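Local coordinates for putative dihydrodipicolinate synthase family protein (Coccidioides immitis, PDB 3QFE) that is of unknown function but belongs to the dihydrodipicolinate synthase family, whose members are built on a TIM barrel of parallel strands ringed by helices, at residues Val6-Gln11 and Asn170-Lys175; Pro17-Phe22 and Glu35-Tyr40; Glu97-Ala102 and Gln137-Val142; Leu111-Ala116 and Val143-Pro148. All blocks are in the same frame, centred on the assembly; numbering follows the deposited sequence.

Contact 1: residues Val6-Gln11 and Asn170-Lys175; sequences VPRVPQ and NVVGVK
With CG anti to the backbone N (chi1 -168°) and a bend at chi3 (74°), the Arg8 chain curls its guanidinium across Val172. Val172 has chi1 -65°, which sets CG1 beside its own N and CG2 in the crowded position between N and the carbonyl carbon, so its two methyls serve different partners. CG1 lies over one face of the Arg8 guanidinium, 3.5 Å from NH2, the two side chains crossing obliquely. The same methyl meets Val9 CG2 at 3.9 Å, those valines sliding past each other in opposite directions. Val172 CG2 packs against Pro10 CD at 3.5 Å.

The chain ahead of strand 13-17 here crosses the N-terminal end of the TIM barrel: Val172 stands near the start of strand 171-176, while Pro10 also touches Val143, Tyr109 and Phe199 on other strands.

No direct hydrogen bond joins the segments; a water does. It lies in plane at the edge of the guanidinium, accepts from Arg8 NH2 at 3.0 Å and donates to Asn170 OD1 at 2.6 Å. NH2 is also bonded to Pro169 O, and Asn170 ND2 to Ser135 O.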
loop_
_atom_site.group_PDB
_atom_site.type_symbol
_atom_site.label_atom_id
_atom_site.label_comp_id
_atom_site.label_asym_id
_atom_site.label_seq_id
_atom_site.Cartn_x
_atom_site.Cartn_y
_atom_site.Cartn_z
ATOM N N VAL A 6 9.897 13.985 -6.775
ATOM C CA VAL A 6 9.896 12.599 -6.328
ATOM C C VAL A 6 11.036 11.831 -7.001
ATOM O O VAL A 6 11.180 11.874 -8.222
ATOM C CB VAL A 6 8.528 11.945 -6.607
ATOM C CG1 VAL A 6 8.492 10.511 -6.125
ATOM C CG2 VAL A 6 7.424 12.761 -5.919
ATOM N N PRO A 7 11.860 11.132 -6.199
ATOM C CA PRO A 7 12.997 10.385 -6.771
ATOM C C PRO A 7 12.562 9.194 -7.633
ATOM O O PRO A 7 11.453 8.665 -7.461
ATOM C CB PRO A 7 13.746 9.880 -5.536
ATOM C CG PRO A 7 12.741 9.911 -4.427
ATOM C CD PRO A 7 11.812 11.042 -4.727
ATOM N N ARG A 8 13.451 8.801 -8.543
ATOM C CA ARG A 8 13.293 7.647 -9.418
ATOM C C ARG A 8 13.061 6.368 -8.591
ATOM O O ARG A 8 12.207 5.536 -8.935
ATOM C CB ARG A 8 14.563 7.489 -10.279
ATOM C CG ARG A 8 14.430 6.507 -11.449
ATOM C CD ARG A 8 15.761 6.269 -12.191
ATOM N NE ARG A 8 16.702 5.427 -11.428
ATOM C CZ ARG A 8 16.762 4.095 -11.485
ATOM N NH1 ARG A 8 17.663 3.443 -10.753
ATOM N NH2 ARG A 8 15.934 3.409 -12.266
ATOM N N VAL A 9 13.845 6.218 -7.526
ATOM C CA VAL A 9 13.750 5.069 -6.636
ATOM C C VAL A 9 12.955 5.461 -5.382
ATOM O O VAL A 9 13.311 6.422 -4.700
ATOM C CB VAL A 9 15.161 4.539 -6.245
ATOM C CG1 VAL A 9 15.056 3.478 -5.139
ATOM C CG2 VAL A 9 15.904 3.992 -7.470
ATOM N N PRO A 10 11.882 4.712 -5.077
ATOM C CA PRO A 10 10.916 5.029 -4.022
ATOM C C PRO A 10 11.573 5.148 -2.659
ATOM O O PRO A 10 12.395 4.297 -2.309
ATOM C CB PRO A 10 9.984 3.815 -4.028
ATOM C CG PRO A 10 10.137 3.231 -5.349
ATOM C CD PRO A 10 11.532 3.463 -5.767
ATOM N N GLN A 11 11.215 6.191 -1.904
ATOM C CA GLN A 11 11.883 6.460 -0.634
ATOM C C GLN A 11 11.461 5.469 0.441
ATOM O O GLN A 11 10.282 5.165 0.607
ATOM C CB GLN A 11 11.690 7.907 -0.157
ATOM N N ASN A 170 14.973 -0.052 -14.921
ATOM C CA ASN A 170 13.706 0.612 -14.643
ATOM C C ASN A 170 12.898 -0.096 -13.541
ATOM O O ASN A 170 11.823 0.369 -13.147
ATOM C CB ASN A 170 12.902 0.754 -15.941
ATOM C CG ASN A 170 11.730 1.698 -15.811
ATOM O OD1 ASN A 170 11.826 2.748 -15.167
ATOM N ND2 ASN A 170 10.613 1.337 -16.431
ATOM N N VAL A 171 13.398 -1.237 -13.065
ATOM C CA VAL A 171 12.793 -1.898 -11.908
ATOM C C VAL A 171 13.487 -1.334 -10.696
ATOM O O VAL A 171 14.717 -1.413 -10.583
ATOM C CB VAL A 171 12.919 -3.438 -11.951
ATOM C CG1 VAL A 171 12.701 -4.054 -10.570
ATOM C CG2 VAL A 171 11.951 -4.029 -13.009
ATOM N N VAL A 172 12.699 -0.754 -9.798
ATOM C CA VAL A 172 13.255 -0.011 -8.672
ATOM C C VAL A 172 12.848 -0.504 -7.266
ATOM O O VAL A 172 13.119 0.173 -6.276
ATOM C CB VAL A 172 12.921 1.503 -8.791
ATOM C CG1 VAL A 172 13.615 2.108 -10.018
ATOM C CG2 VAL A 172 11.414 1.731 -8.836
ATOM N N GLY A 173 12.205 -1.660 -7.177
ATOM C CA GLY A 173 11.868 -2.220 -5.886
ATOM C C GLY A 173 10.959 -3.425 -5.971
ATOM O O GLY A 173 10.644 -3.883 -7.064
ATOM N N VAL A 174 10.543 -3.929 -4.809
ATOM C CA VAL A 174 9.648 -5.079 -4.685
ATOM C C VAL A 174 8.828 -4.826 -3.411
ATOM O O VAL A 174 9.372 -4.316 -2.449
ATOM C CB VAL A 174 10.443 -6.453 -4.613
ATOM C CG1 VAL A 174 11.444 -6.499 -3.440
ATOM C CG2 VAL A 174 9.497 -7.638 -4.502
ATOM N N LYS A 175 7.520 -5.096 -3.435
ATOM C CA LYS A 175 6.740 -5.242 -2.223
ATOM C C LYS A 175 6.613 -6.727 -1.947
ATOM O O LYS A 175 6.044 -7.461 -2.748
ATOM C CB LYS A 175 5.347 -4.621 -2.354
ATOM C CG LYS A 175 4.382 -4.927 -1.159
ATOM C CD LYS A 175 3.067 -4.149 -1.245
ATOM C CE LYS A 175 1.917 -4.685 -0.323
ATOM N NZ LYS A 175 0.618 -3.821 -0.408
HETATM O O HOH W 1 13.600 4.257 -14.022
#

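Contact 2: residues Pro17-Phe22 and Glu35-Tyr40; sequences PAVTFF and ERYYAY
Two tyrosines in succession on helix 31-42 leave it in different directions and form the hollows that the 17-22 segment fills. Tyr37 has CG anti to the backbone N (chi1 -179°), whereas Tyr38 has CG anti to the carbonyl carbon, and the Ala18 methyl fits into the corner formed by their ring edges. It presses into the edge of Tyr38, in the ring plane, with CB 3.3 Å from CE1, a tight fit; Ala18 CB also lies a looser 4.4 Å from Tyr37 CE2, at about a right angle to the first contact.

The next bump is Val19 CG2, which crosses obliquely near the phenol end of Tyr37, 3.7 Å from OH. At the root of that ring comes Phe21, whose CE2 corner reaches Tyr37 CG at 3.4 Å. The centroids are 5.2 Å apart and the planes stand at 66°, an offset edge-to-face pair with the Phe21 edge directed at the Tyr37 face. Tyr37 is thus gripped at both ends, by Val19 at the hydroxyl and by Phe21 at the CB end.

A water takes up the polar tip of Tyr38, 2.6 Å from its OH, and donates to Val19 O at 2.7 Å and to Thr20 OG1 at 2.8 Å. Tyr37 OH is bonded to Asn223 OD1, which also receives Val19 N.

The contact folds the first helix of the barrel back onto the loop leaving its first strand, 13-17; helix 63-77 packs on Tyr38, and helices 262-271 and 273-276 close over Tyr37.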
loop_
_atom_site.group_PDB
_atom_site.type_symbol
_atom_site.label_atom_id
_atom_site.label_comp_id
_atom_site.label_asym_id
_atom_site.label_seq_id
_atom_site.Cartn_x
_atom_site.Cartn_y
_atom_site.Cartn_z
ATOM N N PRO A 17 -1.562 1.873 1.686
ATOM C CA PRO A 17 -2.407 1.456 0.573
ATOM C C PRO A 17 -3.873 1.824 0.882
ATOM O O PRO A 17 -4.580 1.086 1.608
ATOM C CB PRO A 17 -2.186 -0.059 0.517
ATOM C CG PRO A 17 -1.939 -0.442 1.964
ATOM C CD PRO A 17 -1.329 0.773 2.641
ATOM N N ALA A 18 -4.300 2.962 0.329
ATOM C CA ALA A 18 -5.548 3.617 0.709
ATOM C C ALA A 18 -6.789 2.810 0.324
ATOM O O ALA A 18 -6.833 2.192 -0.739
ATOM C CB ALA A 18 -5.613 5.004 0.094
ATOM N N VAL A 19 -7.791 2.811 1.199
ATOM C CA VAL A 19 -9.074 2.177 0.891
ATOM C C VAL A 19 -9.867 3.048 -0.097
ATOM O O VAL A 19 -9.498 4.201 -0.331
ATOM C CB VAL A 19 -9.903 1.883 2.170
ATOM C CG1 VAL A 19 -9.230 0.778 2.983
ATOM C CG2 VAL A 19 -10.102 3.126 3.015
ATOM N N THR A 20 -10.963 2.504 -0.645
ATOM C CA THR A 20 -11.795 3.205 -1.623
ATOM C C THR A 20 -13.222 3.446 -1.141
ATOM O O THR A 20 -13.884 2.533 -0.631
ATOM C CB THR A 20 -11.822 2.415 -2.938
ATOM O OG1 THR A 20 -10.489 2.310 -3.428
ATOM C CG2 THR A 20 -12.716 3.096 -4.013
ATOM N N PHE A 21 -13.697 4.673 -1.351
ATOM C CA PHE A 21 -15.037 5.115 -0.985
ATOM C C PHE A 21 -16.023 4.894 -2.142
ATOM O O PHE A 21 -15.720 5.247 -3.277
ATOM C CB PHE A 21 -15.000 6.625 -0.647
ATOM C CG PHE A 21 -14.375 6.943 0.697
ATOM C CD1 PHE A 21 -15.174 7.136 1.825
ATOM C CD2 PHE A 21 -13.004 7.023 0.845
ATOM C CE1 PHE A 21 -14.598 7.435 3.089
ATOM C CE2 PHE A 21 -12.434 7.293 2.099
ATOM C CZ PHE A 21 -13.243 7.512 3.222
ATOM N N PHE A 22 -17.209 4.344 -1.841
ATOM C CA PHE A 22 -18.258 4.142 -2.840
ATOM C C PHE A 22 -19.557 4.761 -2.369
ATOM O O PHE A 22 -19.998 4.514 -1.224
ATOM C CB PHE A 22 -18.535 2.646 -3.103
ATOM C CG PHE A 22 -17.360 1.889 -3.640
ATOM C CD1 PHE A 22 -16.915 2.097 -4.960
ATOM C CD2 PHE A 22 -16.706 0.946 -2.852
ATOM C CE1 PHE A 22 -15.843 1.400 -5.471
ATOM C CE2 PHE A 22 -15.625 0.233 -3.359
ATOM C CZ PHE A 22 -15.183 0.477 -4.668
ATOM N N GLU A 35 -10.952 12.382 -1.956
ATOM C CA GLU A 35 -9.938 13.428 -1.928
ATOM C C GLU A 35 -9.624 13.896 -0.480
ATOM O O GLU A 35 -8.448 14.038 -0.127
ATOM C CB GLU A 35 -10.340 14.618 -2.795
ATOM C CG GLU A 35 -9.154 15.493 -3.168
ATOM C CD GLU A 35 -9.560 16.831 -3.756
ATOM O OE1 GLU A 35 -10.722 16.950 -4.162
ATOM O OE2 GLU A 35 -8.730 17.774 -3.819
ATOM N N ARG A 36 -10.670 14.110 0.325
ATOM C CA ARG A 36 -10.519 14.469 1.734
ATOM C C ARG A 36 -9.673 13.457 2.460
ATOM O O ARG A 36 -8.800 13.820 3.252
ATOM C CB ARG A 36 -11.877 14.568 2.445
ATOM C CG ARG A 36 -12.720 15.712 1.974
ATOM C CD ARG A 36 -13.926 15.932 2.864
ATOM N NE ARG A 36 -14.632 17.145 2.455
ATOM C CZ ARG A 36 -15.795 17.537 2.963
ATOM N NH1 ARG A 36 -16.362 18.662 2.532
ATOM N NH2 ARG A 36 -16.389 16.805 3.900
ATOM N N TYR A 37 -9.928 12.181 2.179
ATOM C CA TYR A 37 -9.306 11.071 2.886
ATOM C C TYR A 37 -7.833 10.910 2.520
ATOM O O TYR A 37 -6.987 10.835 3.395
ATOM C CB TYR A 37 -10.082 9.783 2.603
ATOM C CG TYR A 37 -9.533 8.557 3.303
ATOM C CD1 TYR A 37 -9.678 8.388 4.688
ATOM C CD2 TYR A 37 -8.863 7.578 2.590
ATOM C CE1 TYR A 37 -9.183 7.262 5.340
ATOM C CE2 TYR A 37 -8.354 6.449 3.227
ATOM C CZ TYR A 37 -8.518 6.295 4.608
ATOM O OH TYR A 37 -8.011 5.168 5.241
ATOM N N TYR A 38 -7.532 10.882 1.222
ATOM C CA TYR A 38 -6.152 10.842 0.747
ATOM C C TYR A 38 -5.333 12.015 1.299
ATOM O O TYR A 38 -4.171 11.842 1.689
ATOM C CB TYR A 38 -6.110 10.945 -0.769
ATOM C CG TYR A 38 -6.531 9.733 -1.596
ATOM C CD1 TYR A 38 -6.411 8.444 -1.121
ATOM C CD2 TYR A 38 -6.997 9.908 -2.895
ATOM C CE1 TYR A 38 -6.775 7.357 -1.915
ATOM C CE2 TYR A 38 -7.343 8.833 -3.703
ATOM C CZ TYR A 38 -7.232 7.566 -3.203
ATOM O OH TYR A 38 -7.585 6.514 -3.993
ATOM N N ALA A 39 -5.927 13.217 1.290
ATOM C CA ALA A 39 -5.241 14.408 1.748
ATOM C C ALA A 39 -4.940 14.267 3.247
ATOM O O ALA A 39 -3.819 14.532 3.697
ATOM C CB ALA A 39 -6.055 15.633 1.460
ATOM N N TYR A 40 -5.920 13.805 4.012
ATOM C CA TYR A 40 -5.708 13.579 5.434
ATOM C C TYR A 40 -4.548 12.590 5.676
ATOM O O TYR A 40 -3.670 12.833 6.528
ATOM C CB TYR A 40 -6.975 13.051 6.087
ATOM C CG TYR A 40 -6.799 12.879 7.577
ATOM C CD1 TYR A 40 -6.922 13.970 8.440
ATOM C CD2 TYR A 40 -6.479 11.636 8.119
ATOM C CE1 TYR A 40 -6.748 13.820 9.792
ATOM C CE2 TYR A 40 -6.287 11.479 9.480
ATOM C CZ TYR A 40 -6.419 12.570 10.309
ATOM O OH TYR A 40 -6.233 12.427 11.657
HETATM O O HOH W 2 -8.781 4.446 -2.970
#

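Contact 3: residues Glu97-Ala102 and Gln137-Val142; sequences EHINDA and QSPLPV
Two flat polar groups belong to this contact, the Asn100 carboxamide and the Leu140 carbonyl. The carboxamide meets the Pro139 ring through OD1, which stops 3.4 Å from Pro139 CG, the two side chains crossing at about a right angle; this describes one of two deposited Asn100 conformers. The Leu140 carbonyl is approached in its own plane by Ser138 OG, which donates onto a lone pair at 2.7 Å with a C=O...O angle of 127°. Ser138 OG stands anti to its backbone N (chi1 171°), the turn that brings it to this acceptor. The same oxygen also accepts from Asn170 ND2, so two donors grip it.

Ser138 is the first residue to leave helical geometry after helix 124-137, and the segment leads on into strand 142-146. Helix 92-105, which neighbours helix 124-137 in the outer layer of the TIM barrel, packs against this helix-to-strand loop.

Ile99 carries the apolar packing. Its CG2, anti to the backbone N, comes 3.4 Å from Ser138 OG and 3.7 Å from Pro139 CD, while Ile99 CD1 lies 4.0 Å from Ser138 CB. One helical turn on, Leu140 CD1 reaches the Ala102 backbone, 4.3 Å from its carbonyl C. Ile99 and Leu140 both extend this apolar patch inward to Val110 on strand 109-112.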
loop_
_atom_site.group_PDB
_atom_site.type_symbol
_atom_site.label_atom_id
_atom_site.label_comp_id
_atom_site.label_asym_id
_atom_site.label_seq_id
_atom_site.Cartn_x
_atom_site.Cartn_y
_atom_site.Cartn_z
ATOM N N GLU A 97 -1.803 -0.777 -20.524
ATOM C CA GLU A 97 -2.874 0.209 -20.545
ATOM C C GLU A 97 -3.035 0.883 -19.159
ATOM O O GLU A 97 -3.059 2.125 -19.071
ATOM C CB GLU A 97 -4.174 -0.445 -21.032
ATOM C CG GLU A 97 -5.401 0.447 -20.960
ATOM C CD GLU A 97 -6.622 -0.210 -21.602
ATOM O OE1 GLU A 97 -7.412 -0.901 -20.884
ATOM O OE2 GLU A 97 -6.769 -0.044 -22.826
ATOM N N HIS A 98 -3.104 0.078 -18.086
ATOM C CA HIS A 98 -3.127 0.633 -16.729
ATOM C C HIS A 98 -1.926 1.509 -16.441
ATOM O O HIS A 98 -2.079 2.608 -15.893
ATOM C CB HIS A 98 -3.157 -0.460 -15.673
ATOM C CG HIS A 98 -4.426 -1.242 -15.648
ATOM N ND1 HIS A 98 -4.519 -2.480 -15.052
ATOM C CD2 HIS A 98 -5.658 -0.961 -16.137
ATOM C CE1 HIS A 98 -5.759 -2.926 -15.169
ATOM N NE2 HIS A 98 -6.462 -2.034 -15.845
ATOM N N ILE A 99 -0.730 1.033 -16.802
ATOM C CA ILE A 99 0.455 1.843 -16.578
ATOM C C ILE A 99 0.377 3.203 -17.290
ATOM O O ILE A 99 0.585 4.237 -16.660
ATOM C CB ILE A 99 1.757 1.094 -16.959
ATOM C CG1 ILE A 99 2.033 -0.050 -15.955
ATOM C CG2 ILE A 99 2.915 2.076 -17.008
ATOM C CD1 ILE A 99 3.243 -0.964 -16.350
ATOM N N ASN A 100 0.053 3.197 -18.585
ATOM C CA ASN A 100 -0.070 4.432 -19.327
ATOM C C ASN A 100 -1.151 5.351 -18.758
ATOM O O ASN A 100 -0.959 6.561 -18.690
ATOM C CB ASN A 100 -0.251 4.140 -20.824
ATOM C CG ASN A 100 1.063 3.745 -21.486
ATOM O OD1 ASN A 100 2.057 4.472 -21.397
ATOM N ND2 ASN A 100 1.088 2.585 -22.110
ATOM N N ASP A 101 -2.272 4.766 -18.335
ATOM C CA ASP A 101 -3.314 5.537 -17.655
ATOM C C ASP A 101 -2.751 6.174 -16.393
ATOM O O ASP A 101 -3.007 7.358 -16.147
ATOM C CB ASP A 101 -4.516 4.663 -17.286
ATOM C CG ASP A 101 -5.342 4.264 -18.505
ATOM O OD1 ASP A 101 -5.104 4.798 -19.613
ATOM O OD2 ASP A 101 -6.233 3.413 -18.350
ATOM N N ALA A 102 -1.983 5.396 -15.620
ATOM C CA ALA A 102 -1.396 5.861 -14.355
ATOM C C ALA A 102 -0.438 7.015 -14.579
ATOM O O ALA A 102 -0.422 7.986 -13.823
ATOM C CB ALA A 102 -0.681 4.703 -13.599
ATOM N N GLN A 137 8.876 -1.296 -21.479
ATOM C CA GLN A 137 7.846 -0.473 -22.139
ATOM C C GLN A 137 7.255 0.619 -21.250
ATOM O O GLN A 137 6.659 1.581 -21.761
ATOM C CB GLN A 137 6.722 -1.340 -22.705
ATOM C CG GLN A 137 7.135 -2.247 -23.869
ATOM C CD GLN A 137 5.938 -2.744 -24.639
ATOM O OE1 GLN A 137 5.160 -1.959 -25.180
ATOM N NE2 GLN A 137 5.774 -4.049 -24.690
ATOM N N SER A 138 7.438 0.478 -19.933
ATOM C CA SER A 138 6.770 1.326 -18.965
ATOM C C SER A 138 7.397 2.712 -18.887
ATOM O O SER A 138 8.613 2.848 -18.757
ATOM C CB SER A 138 6.733 0.688 -17.569
ATOM O OG SER A 138 6.252 1.628 -16.606
ATOM N N PRO A 139 6.553 3.752 -18.969
ATOM C CA PRO A 139 7.040 5.116 -18.815
ATOM C C PRO A 139 7.317 5.495 -17.367
ATOM O O PRO A 139 7.869 6.563 -17.118
ATOM C CB PRO A 139 5.907 5.976 -19.383
ATOM C CG PRO A 139 4.710 5.100 -19.428
ATOM C CD PRO A 139 5.181 3.685 -19.516
ATOM N N LEU A 140 6.940 4.643 -16.425
ATOM C CA LEU A 140 7.168 4.904 -15.008
ATOM C C LEU A 140 8.056 3.800 -14.398
ATOM O O LEU A 140 8.035 2.657 -14.862
ATOM C CB LEU A 140 5.827 4.999 -14.244
ATOM C CG LEU A 140 4.927 6.247 -14.413
ATOM C CD1 LEU A 140 3.617 6.086 -13.664
ATOM C CD2 LEU A 140 5.596 7.569 -14.011
ATOM N N PRO A 141 8.835 4.138 -13.363
ATOM C CA PRO A 141 9.624 3.096 -12.668
ATOM C C PRO A 141 8.730 1.997 -12.049
ATOM O O PRO A 141 7.638 2.285 -11.563
ATOM C CB PRO A 141 10.364 3.879 -11.574
ATOM C CG PRO A 141 10.364 5.310 -12.017
ATOM C CD PRO A 141 9.151 5.502 -12.888
ATOM N N VAL A 142 9.223 0.766 -12.041
ATOM C CA VAL A 142 8.415 -0.405 -11.708
ATOM C C VAL A 142 8.789 -1.039 -10.357
ATOM O O VAL A 142 9.945 -1.294 -10.088
ATOM C CB VAL A 142 8.519 -1.467 -12.850
ATOM C CG1 VAL A 142 7.988 -2.835 -12.420
ATOM C CG2 VAL A 142 7.821 -0.957 -14.117
#

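Contact 4: residues Leu111-Ala116 and Val143-Pro148; sequences LVLPPA and VIYNFP
Strands 109-112 and 142-146 run parallel with Leu111 bridged to Val143 and Val112 to Ile144, and Val112 supplies both ends of the pairing: its N donates to Val143 O at 2.8 Å, nearly straight at 169°, and its O accepts from Tyr145 N, also at 2.8 Å. The two bonds differ in approach, the first running nearly along the C=O axis, the second reaching its acceptor from above the carbonyl plane.

The Tyr145 ring is the centre of the side-chain packing. With CG anti to the backbone N (chi1 -167°), it slots between two leucines that cover opposite faces: Leu111 CD2 and Leu113 CD2 each lie 4.1 Å from the ring centroid in CH-pi contacts, both somewhat off the ring normal. Held flat in this clasp, the ring directs its OH to a hydrogen bond with Thr54 OG1. Leu111 uses its other branch as well, CD1 lying 3.7 Å from Val143 CG1.

The pair forms the two strands of a beta-alpha-beta crossover through helix 124-137, one unit of the TIM barrel. Leu111, Val143 and Tyr145 face the barrel interior, where Leu111 and Tyr145 also touch Lys175; Val112 and Ile144 point the other way, Val112 onto Phe130 and Phe131 of that helix.

Past the end of strand 109-112 the chains still touch. Leu113 CD2 packs on Phe147 CB at 3.6 Å, both side chains pointing the same way, and Pro114 CD closes to 3.0 Å from Tyr145 O.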
loop_
_atom_site.group_PDB
_atom_site.type_symbol
_atom_site.label_atom_id
_atom_site.label_comp_id
_atom_site.label_asym_id
_atom_site.label_seq_id
_atom_site.Cartn_x
_atom_site.Cartn_y
_atom_site.Cartn_z
ATOM N N LEU A 111 3.114 -0.326 -9.413
ATOM C CA LEU A 111 3.290 -1.532 -8.636
ATOM C C LEU A 111 2.657 -2.722 -9.369
ATOM O O LEU A 111 1.448 -2.752 -9.597
ATOM C CB LEU A 111 2.662 -1.291 -7.276
ATOM C CG LEU A 111 2.666 -2.359 -6.199
ATOM C CD1 LEU A 111 4.058 -2.677 -5.685
ATOM C CD2 LEU A 111 1.761 -1.824 -5.068
ATOM N N VAL A 112 3.482 -3.683 -9.767
ATOM C CA VAL A 112 3.094 -4.685 -10.761
ATOM C C VAL A 112 3.085 -6.125 -10.218
ATOM O O VAL A 112 4.130 -6.679 -9.908
ATOM C CB VAL A 112 4.040 -4.612 -12.032
ATOM C CG1 VAL A 112 3.599 -5.589 -13.152
ATOM C CG2 VAL A 112 4.122 -3.194 -12.594
ATOM N N LEU A 113 1.894 -6.725 -10.130
ATOM C CA LEU A 113 1.739 -8.170 -9.870
ATOM C C LEU A 113 2.297 -9.003 -11.002
ATOM O O LEU A 113 2.255 -8.577 -12.151
ATOM C CB LEU A 113 0.256 -8.553 -9.693
ATOM C CG LEU A 113 -0.386 -8.067 -8.387
ATOM C CD1 LEU A 113 -1.894 -7.833 -8.549
ATOM C CD2 LEU A 113 -0.076 -9.021 -7.214
ATOM N N PRO A 114 2.834 -10.195 -10.679
ATOM C CA PRO A 114 3.212 -11.090 -11.757
ATOM C C PRO A 114 1.943 -11.587 -12.456
ATOM O O PRO A 114 0.840 -11.507 -11.894
ATOM C CB PRO A 114 3.964 -12.228 -11.038
ATOM C CG PRO A 114 3.460 -12.215 -9.640
ATOM C CD PRO A 114 3.007 -10.810 -9.342
ATOM N N PRO A 115 2.080 -12.072 -13.689
ATOM C CA PRO A 115 0.836 -12.421 -14.371
ATOM C C PRO A 115 0.235 -13.704 -13.773
ATOM O O PRO A 115 0.942 -14.695 -13.623
ATOM C CB PRO A 115 1.287 -12.633 -15.819
ATOM C CG PRO A 115 2.735 -13.088 -15.703
ATOM C CD PRO A 115 3.286 -12.423 -14.468
ATOM N N ALA A 116 -1.045 -13.662 -13.400
ATOM C CA ALA A 116 -1.752 -14.872 -12.934
ATOM C C ALA A 116 -3.113 -15.025 -13.628
ATOM O O ALA A 116 -3.901 -14.049 -13.705
ATOM C CB ALA A 116 -1.917 -14.865 -11.385
ATOM N N VAL A 143 7.785 -1.276 -9.517
ATOM C CA VAL A 143 7.972 -2.036 -8.279
ATOM C C VAL A 143 7.253 -3.388 -8.432
ATOM O O VAL A 143 6.044 -3.442 -8.705
ATOM C CB VAL A 143 7.469 -1.260 -7.017
ATOM C CG1 VAL A 143 7.724 -2.071 -5.745
ATOM C CG2 VAL A 143 8.165 0.092 -6.898
ATOM N N ILE A 144 8.011 -4.466 -8.268
ATOM C CA ILE A 144 7.477 -5.821 -8.335
ATOM C C ILE A 144 6.543 -5.970 -7.156
ATOM O O ILE A 144 6.889 -5.573 -6.031
ATOM C CB ILE A 144 8.603 -6.872 -8.264
ATOM C CG1 ILE A 144 9.520 -6.754 -9.480
ATOM C CG2 ILE A 144 8.036 -8.290 -8.161
ATOM C CD1 ILE A 144 10.894 -7.419 -9.297
ATOM N N TYR A 145 5.344 -6.472 -7.427
ATOM C CA TYR A 145 4.342 -6.701 -6.392
ATOM C C TYR A 145 4.242 -8.197 -6.238
ATOM O O TYR A 145 3.658 -8.883 -7.071
ATOM C CB TYR A 145 3.004 -6.124 -6.829
ATOM C CG TYR A 145 1.908 -5.991 -5.772
ATOM C CD1 TYR A 145 0.733 -5.303 -6.082
ATOM C CD2 TYR A 145 2.033 -6.548 -4.482
ATOM C CE1 TYR A 145 -0.303 -5.164 -5.156
ATOM C CE2 TYR A 145 1.000 -6.427 -3.536
ATOM C CZ TYR A 145 -0.169 -5.722 -3.880
ATOM O OH TYR A 145 -1.218 -5.558 -2.985
ATOM N N ASN A 146 4.845 -8.710 -5.179
ATOM C CA ASN A 146 4.820 -10.130 -4.918
ATOM C C ASN A 146 3.662 -10.484 -3.990
ATOM O O ASN A 146 3.791 -10.365 -2.768
ATOM C CB ASN A 146 6.155 -10.572 -4.307
ATOM C CG ASN A 146 6.431 -12.055 -4.511
ATOM O OD1 ASN A 146 5.696 -12.747 -5.220
ATOM N ND2 ASN A 146 7.507 -12.551 -3.894
ATOM N N PHE A 147 2.530 -10.907 -4.554
ATOM C CA PHE A 147 1.395 -11.341 -3.731
ATOM C C PHE A 147 0.948 -12.785 -4.026
ATOM O O PHE A 147 0.136 -13.007 -4.937
ATOM C CB PHE A 147 0.213 -10.376 -3.874
ATOM C CG PHE A 147 -0.796 -10.467 -2.754
ATOM C CD1 PHE A 147 -1.552 -9.354 -2.402
ATOM C CD2 PHE A 147 -0.987 -11.661 -2.043
ATOM C CE1 PHE A 147 -2.493 -9.424 -1.360
ATOM C CE2 PHE A 147 -1.919 -11.741 -0.999
ATOM C CZ PHE A 147 -2.676 -10.619 -0.659
ATOM N N PRO A 148 1.457 -13.769 -3.250
ATOM C CA PRO A 148 1.057 -15.184 -3.452
ATOM C C PRO A 148 -0.192 -15.640 -2.659
ATOM O O PRO A 148 -0.687 -14.917 -1.773
ATOM C CB PRO A 148 2.295 -15.968 -3.003
ATOM C CG PRO A 148 3.050 -15.038 -2.084
ATOM C CD PRO A 148 2.487 -13.636 -2.206
#

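Overall arrangement
Contacts 1, 3 and 4 form one connected region of the barrel, their centres 13 to 14 Å apart, while contact 2 lies 22 to 23 Å from each, on the opposite side of the chain's centre from contact 4. Strands 171-176 and 142-146 are neighbours: Val172 N lies 2.8 Å from Val142 O, linking contacts 1 and 3, and Lys175 N lies 2.7 Å from Ile144 O, linking contacts 1 and 4, both probable hydrogen bonds. Val142 CG1 packs on Val112 CG2 at 3.9 Å between contacts 3 and 4, whose segments alternate along the chain. The calcium ion sits at Ala315 and Ser318, residues in none of the four contacts.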